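Local coordinates for hypothetical protein (Uncultured marine organism, PDB 2OD5), which is of unknown function but probably binds nucleic acid through a helix-turn-helix-type domain, at residues V64-R69 with D78-A83. Residues are numbered along the deposited sequence; the frame is centred on the assembly and turned at random. Where two conformers were deposited one is given.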
loop_
_atom_site.group_PDB
_atom_site.type_symbol
_atom_site.label_atom_id
_atom_site.label_comp_id
_atom_site.label_asym_id
_atom_site.label_seq_id
_atom_site.Cartn_x
_atom_site.Cartn_y
_atom_site.Cartn_z
ATOM N N VAL A 64 -7.900 -0.298 -4.119
ATOM C CA VAL A 64 -9.342 -0.185 -3.998
ATOM C C VAL A 64 -9.876 1.227 -4.236
ATOM O O VAL A 64 -11.077 1.424 -4.306
ATOM C CB VAL A 64 -9.844 -0.682 -2.630
ATOM C CG1 VAL A 64 -9.551 -2.202 -2.489
ATOM C CG2 VAL A 64 -9.234 0.076 -1.505
ATOM N N GLY A 65 -8.981 2.175 -4.374
ATOM C CA GLY A 65 -9.380 3.549 -4.650
ATOM C C GLY A 65 -8.225 4.451 -4.939
ATOM O O GLY A 65 -7.072 4.117 -4.676
ATOM N N TYR A 66 -8.566 5.624 -5.475
ATOM C CA TYR A 66 -7.616 6.570 -5.987
ATOM C C TYR A 66 -8.226 7.978 -5.924
ATOM O O TYR A 66 -9.401 8.076 -6.286
ATOM C CB TYR A 66 -7.445 6.126 -7.442
ATOM C CG TYR A 66 -6.550 6.923 -8.342
ATOM C CD1 TYR A 66 -7.086 7.775 -9.292
ATOM C CD2 TYR A 66 -5.168 6.769 -8.298
ATOM C CE1 TYR A 66 -6.272 8.484 -10.155
ATOM C CE2 TYR A 66 -4.339 7.480 -9.165
ATOM C CZ TYR A 66 -4.906 8.329 -10.087
ATOM O OH TYR A 66 -4.115 9.052 -10.940
ATOM N N ILE A 67 -7.423 8.982 -5.593
ATOM C CA ILE A 67 -7.711 10.393 -5.845
ATOM C C ILE A 67 -6.488 10.967 -6.517
ATOM O O ILE A 67 -5.374 10.808 -6.033
ATOM C CB ILE A 67 -7.973 11.170 -4.545
ATOM C CG1 ILE A 67 -9.226 10.645 -3.847
ATOM C CG2 ILE A 67 -8.187 12.684 -4.798
ATOM C CD1 ILE A 67 -9.296 11.080 -2.410
ATOM N N LYS A 68 -6.695 11.642 -7.631
ATOM C CA LYS A 68 -5.646 12.399 -8.272
ATOM C C LYS A 68 -6.055 13.862 -8.169
ATOM O O LYS A 68 -7.196 14.196 -8.470
ATOM C CB LYS A 68 -5.534 11.987 -9.730
ATOM C CG LYS A 68 -4.429 12.692 -10.528
ATOM C CD LYS A 68 -4.475 12.254 -12.021
ATOM C CE LYS A 68 -3.313 12.811 -12.839
ATOM N NZ LYS A 68 -3.201 14.286 -12.690
ATOM N N ARG A 69 -5.132 14.694 -7.736
ATOM C CA ARG A 69 -5.359 16.120 -7.674
ATOM C C ARG A 69 -4.373 16.794 -8.589
ATOM O O ARG A 69 -3.191 16.442 -8.613
ATOM C CB ARG A 69 -5.179 16.631 -6.244
ATOM C CG ARG A 69 -5.167 18.135 -6.078
ATOM C CD ARG A 69 -6.458 18.764 -6.458
ATOM N NE ARG A 69 -6.333 20.196 -6.638
ATOM C CZ ARG A 69 -7.320 20.987 -7.029
ATOM N NH1 ARG A 69 -8.505 20.476 -7.294
ATOM N NH2 ARG A 69 -7.107 22.273 -7.163
ATOM N N ASP A 78 -1.130 12.127 -6.312
ATOM C CA ASP A 78 -2.110 11.048 -6.253
ATOM C C ASP A 78 -2.126 10.499 -4.845
ATOM O O ASP A 78 -1.117 10.543 -4.156
ATOM C CB ASP A 78 -1.689 9.849 -7.124
ATOM C CG ASP A 78 -1.599 10.172 -8.567
ATOM O OD1 ASP A 78 -2.138 11.215 -8.985
ATOM O OD2 ASP A 78 -0.978 9.369 -9.294
ATOM N N ILE A 79 -3.266 9.954 -4.428
ATOM C CA ILE A 79 -3.348 9.230 -3.171
ATOM C C ILE A 79 -4.048 7.924 -3.544
ATOM O O ILE A 79 -5.118 7.962 -4.132
ATOM C CB ILE A 79 -4.254 9.936 -2.121
ATOM C CG1 ILE A 79 -3.957 11.423 -2.029
ATOM C CG2 ILE A 79 -4.057 9.265 -0.744
ATOM C CD1 ILE A 79 -4.941 12.285 -2.784
ATOM N N CYS A 80 -3.471 6.787 -3.211
ATOM C CA CYS A 80 -4.112 5.501 -3.536
ATOM C C CYS A 80 -4.477 4.794 -2.247
ATOM O O CYS A 80 -3.810 4.969 -1.212
ATOM C CB CYS A 80 -3.192 4.637 -4.379
ATOM S SG CYS A 80 -2.820 5.402 -6.001
ATOM N N GLU A 81 -5.548 4.011 -2.313
ATOM C CA GLU A 81 -6.061 3.270 -1.184
ATOM C C GLU A 81 -5.873 1.795 -1.488
ATOM O O GLU A 81 -6.180 1.340 -2.605
ATOM C CB GLU A 81 -7.561 3.545 -1.010
ATOM C CG GLU A 81 -7.875 4.994 -0.658
ATOM C CD GLU A 81 -9.243 5.454 -1.098
ATOM O OE1 GLU A 81 -10.092 4.637 -1.495
ATOM O OE2 GLU A 81 -9.458 6.658 -1.073
ATOM N N TRP A 82 -5.403 1.056 -0.487
ATOM C CA TRP A 82 -5.066 -0.349 -0.650
ATOM C C TRP A 82 -5.695 -1.209 0.431
ATOM O O TRP A 82 -5.843 -0.772 1.569
ATOM C CB TRP A 82 -3.555 -0.487 -0.563
ATOM C CG TRP A 82 -2.799 0.312 -1.498
ATOM C CD1 TRP A 82 -2.363 1.598 -1.298
ATOM C CD2 TRP A 82 -2.399 -0.044 -2.814
ATOM N NE1 TRP A 82 -1.675 2.038 -2.394
ATOM C CE2 TRP A 82 -1.686 1.060 -3.340
ATOM C CE3 TRP A 82 -2.521 -1.198 -3.587
ATOM C CZ2 TRP A 82 -1.114 1.039 -4.585
ATOM C CZ3 TRP A 82 -1.934 -1.203 -4.843
ATOM C CH2 TRP A 82 -1.270 -0.074 -5.323
ATOM N N ALA A 83 -5.997 -2.460 0.089
ATOM C CA ALA A 83 -6.599 -3.428 0.999
ATOM C C ALA A 83 -5.986 -4.782 0.725
ATOM O O ALA A 83 -5.461 -5.024 -0.361
ATOM C CB ALA A 83 -8.115 -3.495 0.745
HETATM O O HOH W 1 -12.110 2.860 -1.959
#
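The carboxylate of E81 lies over the backbone of G65, its OE1 3.4 Å from G65 CA. A side chain on G65 would run into that oxygen; without one, the extended acid can lie across the neighbouring strand. E81 CG stands anti to the carbonyl carbon (chi1 -64°) and the chain runs extended beyond it; a water then donates to both OE1 and V64 O, linking the acid to the 64-69 strand. An alanine in place of E81 would probably strip the carboxylate cover from G65 CA and leave the water without one of its two acceptors. On the same face the I67 and I79 side chains run alongside each other in the same direction, with I79 CD1 3.7 Å from I67 CB. The other face carries Y66, C80, K68 and D78. Y66 CG is anti to the backbone N (chi1 178°), and the ring meets C80 SG with its edge: the sulfur is in the ring plane, 3.6 Å from CD2. The D78 carboxylate crosses the far part of this ring obliquely, the two planes 58° apart. D78 OD1 also lies against the aliphatic part of K68, 3.1 Å from CG, while the ammonium group stays too far off for a salt bridge. Paired N-H...O bonds join I67 with I79, and E81 N donates to G65 O. At the other end E81 O takes a 2.8 Å bond from V64 N and a weak one from G65 N, so two residues face one in a classic beta bulge. Beyond it V64 CG1 touches A83 CB, and V88 of helix 85-91 packs on both residues. W82, turned from strand 64-69, packs against helices 31-39 and 48-57 and bonds through NE1 to T31. The whole is an antiparallel beta hairpin, consistent with the wing of a winged helix-turn-helix domain.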